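Long-range contacts in protein BONZAI 1 (Arabidopsis thaliana, PDB 6KXT), which negatively regulates cell death and defence responses in plants and binds phospholipids in a calcium-dependent manner, the chain here being its second C2 domain: residues A[16-21]-A[135-140]; A[30-35]-A[85-90]; A[34-39]-A[51-56]; A[97-102]-A[120-125]. All blocks are in the same frame, centred on the assembly; numbering follows the deposited sequence.

Interaction 1. Residues A[16-21]-A[135-140]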
loop_
_atom_site.group_PDB
_atom_site.type_symbol
_atom_site.label_atom_id
_atom_site.label_comp_id
_atom_site.label_asym_id
_atom_site.label_seq_id
_atom_site.Cartn_x
_atom_site.Cartn_y
_atom_site.Cartn_z
ATOM N N ILE A 16 5.719 3.464 7.946
ATOM C CA ILE A 16 4.915 2.229 7.797
ATOM C C ILE A 16 5.775 1.110 7.264
ATOM O O ILE A 16 6.497 1.293 6.264
ATOM C CB ILE A 16 3.694 2.435 6.869
ATOM C CG1 ILE A 16 2.880 3.659 7.304
ATOM C CG2 ILE A 16 2.876 1.132 6.843
ATOM C CD1 ILE A 16 1.572 3.862 6.551
ATOM N N VAL A 17 5.736 -0.034 7.923
ATOM C CA VAL A 17 6.330 -1.296 7.402
ATOM C C VAL A 17 5.140 -2.137 6.936
ATOM O O VAL A 17 4.278 -2.528 7.762
ATOM C CB VAL A 17 7.200 -2.038 8.427
ATOM C CG1 VAL A 17 7.559 -3.430 7.905
ATOM C CG2 VAL A 17 8.445 -1.236 8.781
ATOM N N PHE A 18 5.082 -2.430 5.655
ATOM C CA PHE A 18 4.106 -3.305 4.998
ATOM C C PHE A 18 4.654 -4.708 4.827
ATOM O O PHE A 18 5.842 -4.907 4.579
ATOM C CB PHE A 18 3.751 -2.765 3.612
ATOM C CG PHE A 18 2.979 -1.472 3.606
ATOM C CD1 PHE A 18 1.643 -1.474 3.987
ATOM C CD2 PHE A 18 3.533 -0.297 3.148
ATOM C CE1 PHE A 18 0.878 -0.315 3.886
ATOM C CE2 PHE A 18 2.762 0.858 3.042
ATOM C CZ PHE A 18 1.447 0.844 3.433
ATOM N N ARG A 19 3.747 -5.666 4.977
ATOM C CA ARG A 19 4.051 -7.096 4.788
ATOM C C ARG A 19 2.922 -7.694 3.961
ATOM O O ARG A 19 1.739 -7.301 4.166
ATOM C CB ARG A 19 4.146 -7.775 6.149
ATOM C CG ARG A 19 4.165 -9.288 6.078
ATOM C CD ARG A 19 4.432 -9.820 7.492
ATOM N NE ARG A 19 3.338 -9.640 8.456
ATOM C CZ ARG A 19 2.324 -10.474 8.580
ATOM N NH1 ARG A 19 2.184 -11.510 7.765
ATOM N NH2 ARG A 19 1.425 -10.278 9.532
ATOM N N CYS A 20 3.199 -8.653 3.092
ATOM C CA CYS A 20 2.167 -9.443 2.427
ATOM C C CYS A 20 2.291 -10.912 2.803
ATOM O O CYS A 20 3.436 -11.377 3.090
ATOM C CB CYS A 20 2.174 -9.322 0.918
ATOM S SG CYS A 20 1.890 -7.625 0.357
ATOM N N SER A 21 1.137 -11.580 2.796
ATOM C CA SER A 21 1.018 -13.032 3.039
ATOM C C SER A 21 0.475 -13.713 1.783
ATOM O O SER A 21 -0.559 -13.265 1.282
ATOM C CB SER A 21 0.131 -13.258 4.226
ATOM O OG SER A 21 0.246 -14.576 4.708
ATOM N N LEU A 135 -2.484 -8.004 2.821
ATOM C CA LEU A 135 -1.569 -6.934 3.205
ATOM C C LEU A 135 -1.734 -6.709 4.706
ATOM O O LEU A 135 -2.864 -6.632 5.221
ATOM C CB LEU A 135 -1.906 -5.627 2.467
ATOM C CG LEU A 135 -1.042 -4.409 2.778
ATOM C CD1 LEU A 135 0.344 -4.551 2.235
ATOM C CD2 LEU A 135 -1.674 -3.144 2.207
ATOM N N PHE A 136 -0.639 -6.603 5.402
ATOM C CA PHE A 136 -0.551 -6.322 6.836
ATOM C C PHE A 136 0.288 -5.085 7.073
ATOM O O PHE A 136 1.201 -4.741 6.267
ATOM C CB PHE A 136 0.031 -7.508 7.594
ATOM C CG PHE A 136 -0.849 -8.723 7.632
ATOM C CD1 PHE A 136 -0.848 -9.649 6.621
ATOM C CD2 PHE A 136 -1.646 -8.961 8.759
ATOM C CE1 PHE A 136 -1.708 -10.752 6.665
ATOM C CE2 PHE A 136 -2.470 -10.069 8.806
ATOM C CZ PHE A 136 -2.498 -10.954 7.771
ATOM N N VAL A 137 0.044 -4.416 8.200
ATOM C CA VAL A 137 0.751 -3.184 8.604
ATOM C C VAL A 137 1.562 -3.571 9.850
ATOM O O VAL A 137 0.980 -3.678 10.949
ATOM C CB VAL A 137 -0.222 -2.027 8.843
ATOM C CG1 VAL A 137 0.565 -0.781 9.250
ATOM C CG2 VAL A 137 -1.051 -1.794 7.601
ATOM N N ASP A 138 2.828 -3.921 9.651
ATOM C CA ASP A 138 3.681 -4.463 10.746
ATOM C C ASP A 138 4.082 -3.338 11.679
ATOM O O ASP A 138 4.332 -3.573 12.855
ATOM C CB ASP A 138 4.954 -5.121 10.212
ATOM C CG ASP A 138 4.823 -6.585 9.839
ATOM O OD1 ASP A 138 3.681 -7.116 9.879
ATOM O OD2 ASP A 138 5.891 -7.162 9.512
ATOM N N LYS A 139 4.264 -2.132 11.154
ATOM C CA LYS A 139 4.656 -0.965 11.972
ATOM C C LYS A 139 3.933 0.265 11.438
ATOM O O LYS A 139 3.768 0.411 10.203
ATOM C CB LYS A 139 6.153 -0.694 11.886
ATOM C CG LYS A 139 6.630 0.529 12.650
ATOM C CD LYS A 139 8.107 0.738 12.550
ATOM C CE LYS A 139 8.638 1.682 13.615
ATOM N NZ LYS A 139 10.105 1.779 13.535
ATOM N N PHE A 140 3.521 1.147 12.342
ATOM C CA PHE A 140 2.805 2.396 12.015
ATOM C C PHE A 140 3.211 3.407 13.101
ATOM O O PHE A 140 2.734 3.230 14.243
ATOM C CB PHE A 140 1.297 2.226 11.981
ATOM C CG PHE A 140 0.543 3.420 11.449
ATOM C CD1 PHE A 140 0.306 4.524 12.261
ATOM C CD2 PHE A 140 0.020 3.442 10.165
ATOM C CE1 PHE A 140 -0.408 5.613 11.759
ATOM C CE2 PHE A 140 -0.702 4.532 9.690
ATOM C CZ PHE A 140 -0.877 5.631 10.497
HETATM O O HOH W 1 1.794 -7.787 11.205
#
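Arg19 and Phe136 meet because the arginine sets CG anti to its backbone N and then bends at chi3 (70°), which swings NE out of the line of the chain, while Phe136 keeps CG beside its own N (chi1 -68°). The guanidinium comes to lie flat over one face of the ring, planes 16° apart. NH2 makes the closest approach, 3.3 Å from Phe136 CG and so offset toward the rim, and the stack is also a cation-pi contact. At its edge the same group gives an almost straight bond from Arg19 NE to the syn side of Asp138 OD1, 2.9 Å long and part of a salt bridge. The ring supports the guanidinium from one face and the carboxylate fixes its rotation within the plane. An alanine in place of this arginine would probably leave Asp138 without this opposite charge and Phe136 without its stacking partner.

Behind these side chains run two antiparallel neighbours, strands 13-21 and 133-143, in the five-stranded sheet of the C2 beta sandwich. Arg19 and Phe136 form a hydrogen-bonded pair. Farther along, Asp138 and Lys139 both face Val17 in a classic beta bulge: Val17 O takes the N-H of Asp138 at 2.8 Å and, weakly, that of Lys139 at 3.4 Å.

The other face is apolar. Ile16 CG2 sits over the centre of the Phe18 ring and touches Val137 CG1 at 3.8 Å, while Leu135 CD1 reaches Phe18 CD1, also at 3.8 Å. Leu107 of helix 104-113 covers Ile16 and Phe18, and Leu36 of the opposing sheet meets Phe18 and Leu135.

Interaction 2. Residues A[30-35]-A[85-90]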
loop_
_atom_site.group_PDB
_atom_site.type_symbol
_atom_site.label_atom_id
_atom_site.label_comp_id
_atom_site.label_asym_id
_atom_site.label_seq_id
_atom_site.Cartn_x
_atom_site.Cartn_y
_atom_site.Cartn_z
ATOM N N SER A 30 6.657 -17.690 -13.610
ATOM C CA SER A 30 7.737 -17.222 -12.730
ATOM C C SER A 30 7.149 -16.651 -11.431
ATOM O O SER A 30 6.013 -16.124 -11.413
ATOM C CB SER A 30 8.626 -16.224 -13.425
ATOM O OG SER A 30 7.885 -15.047 -13.710
ATOM N N LYS A 31 7.879 -16.817 -10.346
ATOM C CA LYS A 31 7.451 -16.264 -9.053
ATOM C C LYS A 31 7.415 -14.744 -9.180
ATOM O O LYS A 31 8.286 -14.143 -9.857
ATOM C CB LYS A 31 8.477 -16.760 -8.039
ATOM C CG LYS A 31 8.106 -16.717 -6.591
ATOM C CD LYS A 31 9.165 -17.374 -5.682
ATOM C CE LYS A 31 9.303 -18.874 -5.795
ATOM N NZ LYS A 31 10.083 -19.397 -4.638
ATOM N N SER A 32 6.521 -14.104 -8.458
ATOM C CA SER A 32 6.507 -12.629 -8.357
ATOM C C SER A 32 7.782 -12.071 -7.743
ATOM O O SER A 32 8.347 -12.646 -6.832
ATOM C CB SER A 32 5.307 -12.202 -7.561
ATOM O OG SER A 32 4.077 -12.521 -8.234
ATOM N N ASP A 33 8.150 -10.906 -8.262
ATOM C CA ASP A 33 9.153 -9.999 -7.669
ATOM C C ASP A 33 8.422 -8.752 -7.197
ATOM O O ASP A 33 8.364 -7.755 -7.906
ATOM C CB ASP A 33 10.217 -9.619 -8.689
ATOM C CG ASP A 33 10.867 -10.842 -9.308
ATOM O OD1 ASP A 33 11.409 -11.656 -8.548
ATOM O OD2 ASP A 33 10.860 -10.941 -10.584
ATOM N N PRO A 34 7.778 -8.807 -6.010
ATOM C CA PRO A 34 6.831 -7.778 -5.660
ATOM C C PRO A 34 7.436 -6.497 -5.069
ATOM O O PRO A 34 8.461 -6.503 -4.434
ATOM C CB PRO A 34 5.987 -8.452 -4.572
ATOM C CG PRO A 34 6.945 -9.389 -3.907
ATOM C CD PRO A 34 7.814 -9.892 -5.044
ATOM N N PHE A 35 6.714 -5.437 -5.344
ATOM C CA PHE A 35 6.877 -4.117 -4.729
ATOM C C PHE A 35 5.492 -3.505 -4.565
ATOM O O PHE A 35 4.481 -3.963 -5.167
ATOM C CB PHE A 35 7.800 -3.240 -5.602
ATOM C CG PHE A 35 7.296 -2.803 -6.947
ATOM C CD1 PHE A 35 7.262 -3.684 -8.012
ATOM C CD2 PHE A 35 6.811 -1.520 -7.159
ATOM C CE1 PHE A 35 6.792 -3.299 -9.253
ATOM C CE2 PHE A 35 6.384 -1.110 -8.422
ATOM C CZ PHE A 35 6.359 -2.008 -9.459
ATOM N N CYS A 85 0.137 -3.836 -5.042
ATOM C CA CYS A 85 1.294 -4.738 -5.129
ATOM C C CYS A 85 1.434 -5.155 -6.615
ATOM O O CYS A 85 0.439 -5.546 -7.218
ATOM C CB CYS A 85 1.072 -5.920 -4.206
ATOM S SG CYS A 85 2.502 -7.034 -4.195
ATOM N N SER A 86 2.634 -4.981 -7.157
ATOM C CA SER A 86 2.968 -5.332 -8.559
ATOM C C SER A 86 4.209 -6.196 -8.604
ATOM O O SER A 86 5.079 -6.171 -7.700
ATOM C CB SER A 86 3.169 -4.123 -9.415
ATOM O OG SER A 86 1.979 -3.356 -9.480
ATOM N N ASP A 87 4.233 -6.989 -9.669
ATOM C CA ASP A 87 5.359 -7.852 -10.056
ATOM C C ASP A 87 6.300 -7.074 -10.991
ATOM O O ASP A 87 5.875 -6.747 -12.104
ATOM C CB ASP A 87 4.818 -9.071 -10.789
ATOM C CG ASP A 87 5.873 -10.090 -11.161
ATOM O OD1 ASP A 87 6.987 -10.014 -10.656
ATOM O OD2 ASP A 87 5.513 -11.021 -11.911
ATOM N N PHE A 88 7.501 -6.753 -10.539
ATOM C CA PHE A 88 8.516 -6.018 -11.324
ATOM C C PHE A 88 9.015 -6.909 -12.467
ATOM O O PHE A 88 9.500 -8.036 -12.238
ATOM C CB PHE A 88 9.700 -5.598 -10.451
ATOM C CG PHE A 88 10.611 -4.639 -11.172
ATOM C CD1 PHE A 88 10.365 -3.278 -11.138
ATOM C CD2 PHE A 88 11.754 -5.099 -11.807
ATOM C CE1 PHE A 88 11.207 -2.388 -11.796
ATOM C CE2 PHE A 88 12.597 -4.211 -12.460
ATOM C CZ PHE A 88 12.327 -2.861 -12.439
ATOM N N ASN A 89 8.901 -6.387 -13.668
ATOM C CA ASN A 89 9.424 -7.076 -14.875
ATOM C C ASN A 89 10.526 -6.210 -15.509
ATOM O O ASN A 89 10.355 -4.956 -15.613
ATOM C CB ASN A 89 8.259 -7.383 -15.825
ATOM C CG ASN A 89 7.300 -8.414 -15.258
ATOM O OD1 ASN A 89 7.738 -9.427 -14.726
ATOM N ND2 ASN A 89 5.990 -8.176 -15.350
ATOM N N SER A 90 11.616 -6.875 -15.882
ATOM C CA SER A 90 12.804 -6.274 -16.545
ATOM C C SER A 90 12.367 -5.515 -17.804
ATOM O O SER A 90 12.964 -4.463 -18.081
ATOM C CB SER A 90 13.844 -7.333 -16.861
ATOM O OG SER A 90 13.242 -8.539 -17.315
HETATM O O HOH W 2 7.741 -12.810 -12.254
HETATM O O HOH W 3 9.053 -10.517 -12.499
#
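Phe35 and Ser86 make the tight part of this contact, a hydrogen-bonded antiparallel pair with both backbone bonds in place, Phe35 N to Ser86 O (3.0 Å) and Ser86 N to Phe35 O. Phe35 holds CG between its backbone N and carbonyl carbon (chi1 68°), and the ring's CE1 lies 3.7 Å from Ser86 CB, with Phe88 N at the ring's edge, in its plane. On the opposite face of the sheet Pro34 CB packs against Cys85 SG at 3.8 Å. Two residues beyond the pair, Phe88 N is bonded to Asp33 O at 2.9 Å.

Toward the loop end, where Asp33 precedes strand 34-40 and Asp87 closes strand 81-87, two carboxylates converge, and exposed Ser30 and Phe88 mark the looser, watered side. Asp87, with CG anti to its backbone N, accepts the Asp33 N-H on OD1 in a 2.8 Å bond that is essentially straight (177°) but arrives from above the carboxylate plane. Asp33 OD2 comes within 4.0 Å of that same Asp87 OD1, a like-charge approach that is probably eased by water: one molecule lies 2.7 Å from Asp33 OD2, and another lies between Ser30 OG and Asp87 OD2. Asp33 OD1 accepts a bond from Asn58 N. Paired aspartates at this end of the sheet are consistent with the calcium-binding end of C2 domains, where such residues commonly supply metal ligands.

Strands 34-40 and 81-87 are the two inner strands of the four-stranded sheet. Strand 95-102 flanks the latter, with Ile97 against Ser32 and Cys85, while His94 stacks on Phe88 and meets Phe35 edge-to-face.

Interaction 3. Residues A[34-39]-A[51-56]. With SO4 (sulfate ion), chain D.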
loop_
_atom_site.group_PDB
_atom_site.type_symbol
_atom_site.label_atom_id
_atom_site.label_comp_id
_atom_site.label_asym_id
_atom_site.label_seq_id
_atom_site.Cartn_x
_atom_site.Cartn_y
_atom_site.Cartn_z
ATOM N N PRO A 34 7.778 -8.807 -6.010
ATOM C CA PRO A 34 6.831 -7.778 -5.660
ATOM C C PRO A 34 7.436 -6.497 -5.069
ATOM O O PRO A 34 8.461 -6.503 -4.434
ATOM C CB PRO A 34 5.987 -8.452 -4.572
ATOM C CG PRO A 34 6.945 -9.389 -3.907
ATOM C CD PRO A 34 7.814 -9.892 -5.044
ATOM N N PHE A 35 6.714 -5.437 -5.344
ATOM C CA PHE A 35 6.877 -4.117 -4.729
ATOM C C PHE A 35 5.492 -3.505 -4.565
ATOM O O PHE A 35 4.481 -3.963 -5.167
ATOM C CB PHE A 35 7.800 -3.240 -5.602
ATOM C CG PHE A 35 7.296 -2.803 -6.947
ATOM C CD1 PHE A 35 7.262 -3.684 -8.012
ATOM C CD2 PHE A 35 6.811 -1.520 -7.159
ATOM C CE1 PHE A 35 6.792 -3.299 -9.253
ATOM C CE2 PHE A 35 6.384 -1.110 -8.422
ATOM C CZ PHE A 35 6.359 -2.008 -9.459
ATOM N N LEU A 36 5.459 -2.507 -3.663
ATOM C CA LEU A 36 4.207 -1.752 -3.411
ATOM C C LEU A 36 4.350 -0.320 -3.913
ATOM O O LEU A 36 5.447 0.276 -3.809
ATOM C CB LEU A 36 3.830 -1.660 -1.925
ATOM C CG LEU A 36 3.685 -2.957 -1.166
ATOM C CD1 LEU A 36 3.311 -2.664 0.287
ATOM C CD2 LEU A 36 2.657 -3.830 -1.821
ATOM N N VAL A 37 3.273 0.224 -4.415
ATOM C CA VAL A 37 3.168 1.657 -4.770
ATOM C C VAL A 37 1.965 2.200 -4.004
ATOM O O VAL A 37 0.873 1.628 -4.035
ATOM C CB VAL A 37 2.981 1.838 -6.284
ATOM C CG1 VAL A 37 2.771 3.299 -6.601
ATOM C CG2 VAL A 37 4.167 1.221 -7.031
ATOM N N VAL A 38 2.180 3.308 -3.297
ATOM C CA VAL A 38 1.100 4.086 -2.648
ATOM C C VAL A 38 0.794 5.285 -3.515
ATOM O O VAL A 38 1.753 5.971 -3.917
ATOM C CB VAL A 38 1.513 4.510 -1.243
ATOM C CG1 VAL A 38 0.396 5.261 -0.574
ATOM C CG2 VAL A 38 1.868 3.305 -0.396
ATOM N N SER A 39 -0.463 5.480 -3.846
ATOM C CA SER A 39 -0.867 6.577 -4.764
ATOM C C SER A 39 -2.017 7.378 -4.169
ATOM O O SER A 39 -2.988 6.874 -3.576
ATOM C CB SER A 39 -1.243 6.048 -6.145
ATOM O OG SER A 39 -0.202 5.262 -6.639
ATOM N N SER A 51 4.753 7.046 -3.111
ATOM C CA SER A 51 5.751 6.232 -2.428
ATOM C C SER A 51 5.832 4.865 -3.112
ATOM O O SER A 51 4.808 4.372 -3.578
ATOM C CB SER A 51 5.392 6.101 -1.002
ATOM O OG SER A 51 6.460 5.496 -0.331
ATOM N N LYS A 52 7.012 4.308 -3.217
ATOM C CA LYS A 52 7.153 2.912 -3.672
ATOM C C LYS A 52 8.209 2.220 -2.824
ATOM O O LYS A 52 9.163 2.864 -2.322
ATOM C CB LYS A 52 7.451 2.821 -5.164
ATOM C CG LYS A 52 8.778 3.421 -5.597
ATOM C CD LYS A 52 9.083 3.150 -7.059
ATOM C CE LYS A 52 10.387 3.755 -7.525
ATOM N NZ LYS A 52 11.484 3.512 -6.560
ATOM N N THR A 53 8.009 0.932 -2.623
ATOM C CA THR A 53 9.035 0.102 -1.968
ATOM C C THR A 53 10.080 -0.330 -3.000
ATOM O O THR A 53 9.816 -0.284 -4.231
ATOM C CB THR A 53 8.436 -1.120 -1.267
ATOM O OG1 THR A 53 7.954 -2.066 -2.246
ATOM C CG2 THR A 53 7.307 -0.744 -0.333
ATOM N N GLU A 54 11.202 -0.816 -2.470
ATOM C CA GLU A 54 12.147 -1.654 -3.234
ATOM C C GLU A 54 11.435 -2.928 -3.704
ATOM O O GLU A 54 10.404 -3.346 -3.137
ATOM C CB GLU A 54 13.355 -1.982 -2.381
ATOM C CG GLU A 54 13.081 -2.968 -1.261
ATOM C CD GLU A 54 12.438 -2.394 0.004
ATOM O OE1 GLU A 54 12.242 -1.169 0.084
ATOM O OE2 GLU A 54 12.134 -3.202 0.915
ATOM N N VAL A 55 11.995 -3.521 -4.741
ATOM C CA VAL A 55 11.592 -4.844 -5.265
ATOM C C VAL A 55 12.211 -5.930 -4.416
ATOM O O VAL A 55 13.400 -5.841 -4.089
ATOM C CB VAL A 55 12.008 -4.977 -6.735
ATOM C CG1 VAL A 55 11.652 -6.336 -7.277
ATOM C CG2 VAL A 55 11.331 -3.894 -7.558
ATOM N N ARG A 56 11.419 -6.922 -4.027
ATOM C CA ARG A 56 11.962 -8.122 -3.366
ATOM C C ARG A 56 11.838 -9.275 -4.345
ATOM O O ARG A 56 10.728 -9.776 -4.554
ATOM C CB ARG A 56 11.296 -8.435 -2.027
ATOM C CG ARG A 56 11.560 -7.370 -0.984
ATOM C CD ARG A 56 10.807 -7.619 0.304
ATOM N NE ARG A 56 11.104 -8.927 0.864
ATOM C CZ ARG A 56 12.173 -9.252 1.632
ATOM N NH1 ARG A 56 13.013 -8.329 2.062
ATOM N NH2 ARG A 56 12.314 -10.528 1.969
HETATM S S SO4 D . 14.824 -10.975 4.500
HETATM O O1 SO4 D . 14.165 -9.725 4.485
HETATM O O2 SO4 D . 14.111 -11.975 3.771
HETATM O O3 SO4 D . 14.869 -11.344 5.904
HETATM O O4 SO4 D . 16.167 -10.866 3.950
#
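Thr53 OG1 is gripped from two directions: it accepts the Leu36 N-H in a nearly straight 2.9 Å bond (172°) and donates its own proton to Glu54 O, also at 2.9 Å. A chi1 of 70° places the hydroxyl where it can stand in for a backbone carbonyl just as the regular strand pairing gives out, and it leaves CG2 to rest against Leu36 CB. An alanine here would probably leave the Leu36 N-H without its acceptor, Glu54 O without this donor, and a gap beside Leu36 CB.

On the strand side of Thr53 the hairpin is ordinary antiparallel sheet. Thr53 N bonds to Leu36 O, and Val38 N to Ser51 O at 2.8 Å; the return bond, Ser51 N to Val38 O, is longer at 3.3 Å. On the loop side, Arg56 N meets Pro34 O at 3.0 Å, and Val55 CG2 touches Phe35 CB at 4.1 Å. The Arg56 guanidinium points outward, its NE salt-bridged to Asp59. Its NH1 and NH2 hold a sulfate, probably from the crystallisation liquor, which lies at the edge of the group; NH2 to sulfate O2 is 2.9 Å.

Strand 48-52 is an edge strand of the four-stranded sheet, and strand 81-87 pairs with 34-40 on its other side. Trp64 packs on Leu36 and Thr53, while Val67 of the five-stranded sheet meets Ser51 and Thr53.

Interaction 4. Residues A[97-102]-A[120-125]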
loop_
_atom_site.group_PDB
_atom_site.type_symbol
_atom_site.label_atom_id
_atom_site.label_comp_id
_atom_site.label_asym_id
_atom_site.label_seq_id
_atom_site.Cartn_x
_atom_site.Cartn_y
_atom_site.Cartn_z
ATOM N N ILE A 97 -0.542 -7.511 -9.015
ATOM C CA ILE A 97 -0.784 -8.621 -8.068
ATOM C C ILE A 97 -2.049 -8.342 -7.259
ATOM O O ILE A 97 -2.836 -9.277 -7.095
ATOM C CB ILE A 97 0.470 -8.857 -7.207
ATOM C CG1 ILE A 97 1.718 -9.281 -8.030
ATOM C CG2 ILE A 97 0.130 -9.815 -6.078
ATOM C CD1 ILE A 97 3.023 -9.249 -7.245
ATOM N N GLY A 98 -2.263 -7.117 -6.779
ATOM C CA GLY A 98 -3.467 -6.857 -5.970
ATOM C C GLY A 98 -3.543 -5.400 -5.559
ATOM O O GLY A 98 -2.520 -4.720 -5.571
ATOM N N LYS A 99 -4.762 -4.970 -5.244
ATOM C CA LYS A 99 -5.076 -3.585 -4.875
ATOM C C LYS A 99 -5.795 -3.576 -3.533
ATOM O O LYS A 99 -6.661 -4.426 -3.227
ATOM C CB LYS A 99 -6.053 -3.054 -5.941
ATOM C CG LYS A 99 -6.505 -1.641 -5.758
ATOM C CD LYS A 99 -7.382 -1.219 -6.921
ATOM C CE LYS A 99 -7.601 0.271 -6.807
ATOM N NZ LYS A 99 -8.567 0.719 -7.811
ATOM N N VAL A 100 -5.487 -2.540 -2.769
ATOM C CA VAL A 100 -6.206 -2.119 -1.539
ATOM C C VAL A 100 -6.502 -0.613 -1.627
ATOM O O VAL A 100 -5.710 0.111 -2.236
ATOM C CB VAL A 100 -5.295 -2.497 -0.350
ATOM C CG1 VAL A 100 -5.566 -1.701 0.908
ATOM C CG2 VAL A 100 -5.332 -4.023 -0.132
ATOM N N GLN A 101 -7.617 -0.207 -1.086
ATOM C CA GLN A 101 -7.978 1.214 -0.937
ATOM C C GLN A 101 -8.237 1.481 0.540
ATOM O O GLN A 101 -9.228 0.984 1.081
ATOM C CB GLN A 101 -9.127 1.583 -1.860
ATOM C CG GLN A 101 -9.548 3.038 -1.642
ATOM C CD GLN A 101 -10.655 3.503 -2.557
ATOM O OE1 GLN A 101 -10.761 3.067 -3.694
ATOM N NE2 GLN A 101 -11.465 4.412 -2.052
ATOM N N LYS A 102 -7.335 2.215 1.179
ATOM C CA LYS A 102 -7.346 2.434 2.641
ATOM C C LYS A 102 -6.762 3.811 2.912
ATOM O O LYS A 102 -5.817 4.202 2.249
ATOM C CB LYS A 102 -6.454 1.410 3.352
ATOM C CG LYS A 102 -6.982 -0.012 3.405
ATOM C CD LYS A 102 -7.893 -0.218 4.594
ATOM C CE LYS A 102 -8.849 -1.370 4.432
ATOM N NZ LYS A 102 -9.925 -1.064 3.466
ATOM N N SER A 120 -7.581 -7.178 -3.714
ATOM C CA SER A 120 -8.545 -7.485 -4.793
ATOM C C SER A 120 -8.051 -7.018 -6.138
ATOM O O SER A 120 -6.996 -6.380 -6.248
ATOM C CB SER A 120 -9.897 -6.921 -4.512
ATOM O OG SER A 120 -9.856 -5.513 -4.618
ATOM N N LEU A 121 -8.730 -7.534 -7.166
ATOM C CA LEU A 121 -8.397 -7.158 -8.569
ATOM C C LEU A 121 -9.640 -6.541 -9.173
ATOM O O LEU A 121 -10.718 -7.134 -9.068
ATOM C CB LEU A 121 -8.002 -8.384 -9.379
ATOM C CG LEU A 121 -6.636 -8.930 -9.007
ATOM C CD1 LEU A 121 -6.406 -10.271 -9.714
ATOM C CD2 LEU A 121 -5.500 -7.953 -9.315
ATOM N N PRO A 122 -9.520 -5.361 -9.795
ATOM C CA PRO A 122 -10.627 -4.804 -10.566
ATOM C C PRO A 122 -10.988 -5.728 -11.742
ATOM O O PRO A 122 -10.116 -6.342 -12.282
ATOM C CB PRO A 122 -10.038 -3.480 -11.073
ATOM C CG PRO A 122 -8.887 -3.163 -10.150
ATOM C CD PRO A 122 -8.321 -4.509 -9.825
ATOM N N THR A 123 -12.282 -5.924 -12.001
ATOM C CA THR A 123 -12.764 -6.929 -12.991
ATOM C C THR A 123 -13.558 -6.284 -14.123
ATOM O O THR A 123 -14.111 -5.171 -13.940
ATOM C CB THR A 123 -13.653 -7.952 -12.297
ATOM O OG1 THR A 123 -14.771 -7.261 -11.748
ATOM C CG2 THR A 123 -12.890 -8.663 -11.217
ATOM N N GLY A 124 -13.671 -7.045 -15.223
ATOM C CA GLY A 124 -14.463 -6.593 -16.390
ATOM C C GLY A 124 -15.875 -7.130 -16.377
ATOM O O GLY A 124 -16.565 -6.974 -17.389
ATOM N N ALA A 125 -16.277 -7.787 -15.290
ATOM C CA ALA A 125 -17.649 -8.308 -15.075
ATOM C C ALA A 125 -17.853 -8.486 -13.570
ATOM O O ALA A 125 -16.964 -9.108 -12.947
ATOM C CB ALA A 125 -17.831 -9.615 -15.818
#
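Lys99 and Ser120 form a hydrogen-bonded antiparallel pair with both backbone bonds made: Lys99 N reaches Ser120 O at 2.8 Å, and Ser120 N reaches Lys99 O at 2.9 Å. The same Ser120 O has close carbon neighbours as well. Gly98 CA directs a C-H toward it at 3.6 Å, and Lys99 CB stands 3.5 Å away. The Ser120 hydroxyl turns elsewhere, to a weak bond with Asn128 ND2.

This single bridge ties together the two sheets of the C2 sandwich, since strand 95-102 is an edge strand of the four-stranded sheet and 117-121 belongs to the five-stranded one. On its other side strand 95-102 carries a classic beta bulge, Ile97 and Gly98 both facing Cys85.

Side-chain packing is sparse. Leu121 has CG anti to its carbonyl carbon (chi1 -72°), and beyond it CD2 comes over the backbone of the partner strand, 3.7 Å from Ile97 O and 4.1 Å from Gly98 CA. Lys99 runs fully extended and crosses the Pro122 ring at about a right angle, its CD 4.1 Å from Pro122 CG. Leu96 backs Leu121 and Pro122.

Interactions 2 and 3 share Pro34 and Phe35 and grip strand 34-40 from its two edges, while interaction 4 reaches the far side of the same four-stranded sheet, where Ile97 and Gly98 bond to Cys85 of interaction 2. Interaction 1 belongs to the opposing sheet and meets interaction 3 through the core, Phe18 packing on Leu36. Interactions 1, 2 and 3 are all partly buried; interaction 4 is a surface contact. The chemistry follows place. Interactions 1 and 3 turn apolar side chains inward and carry arginine charges outside; interaction 2 brings two carboxylates together at the loop end; interaction 4 rests chiefly on two backbone bonds.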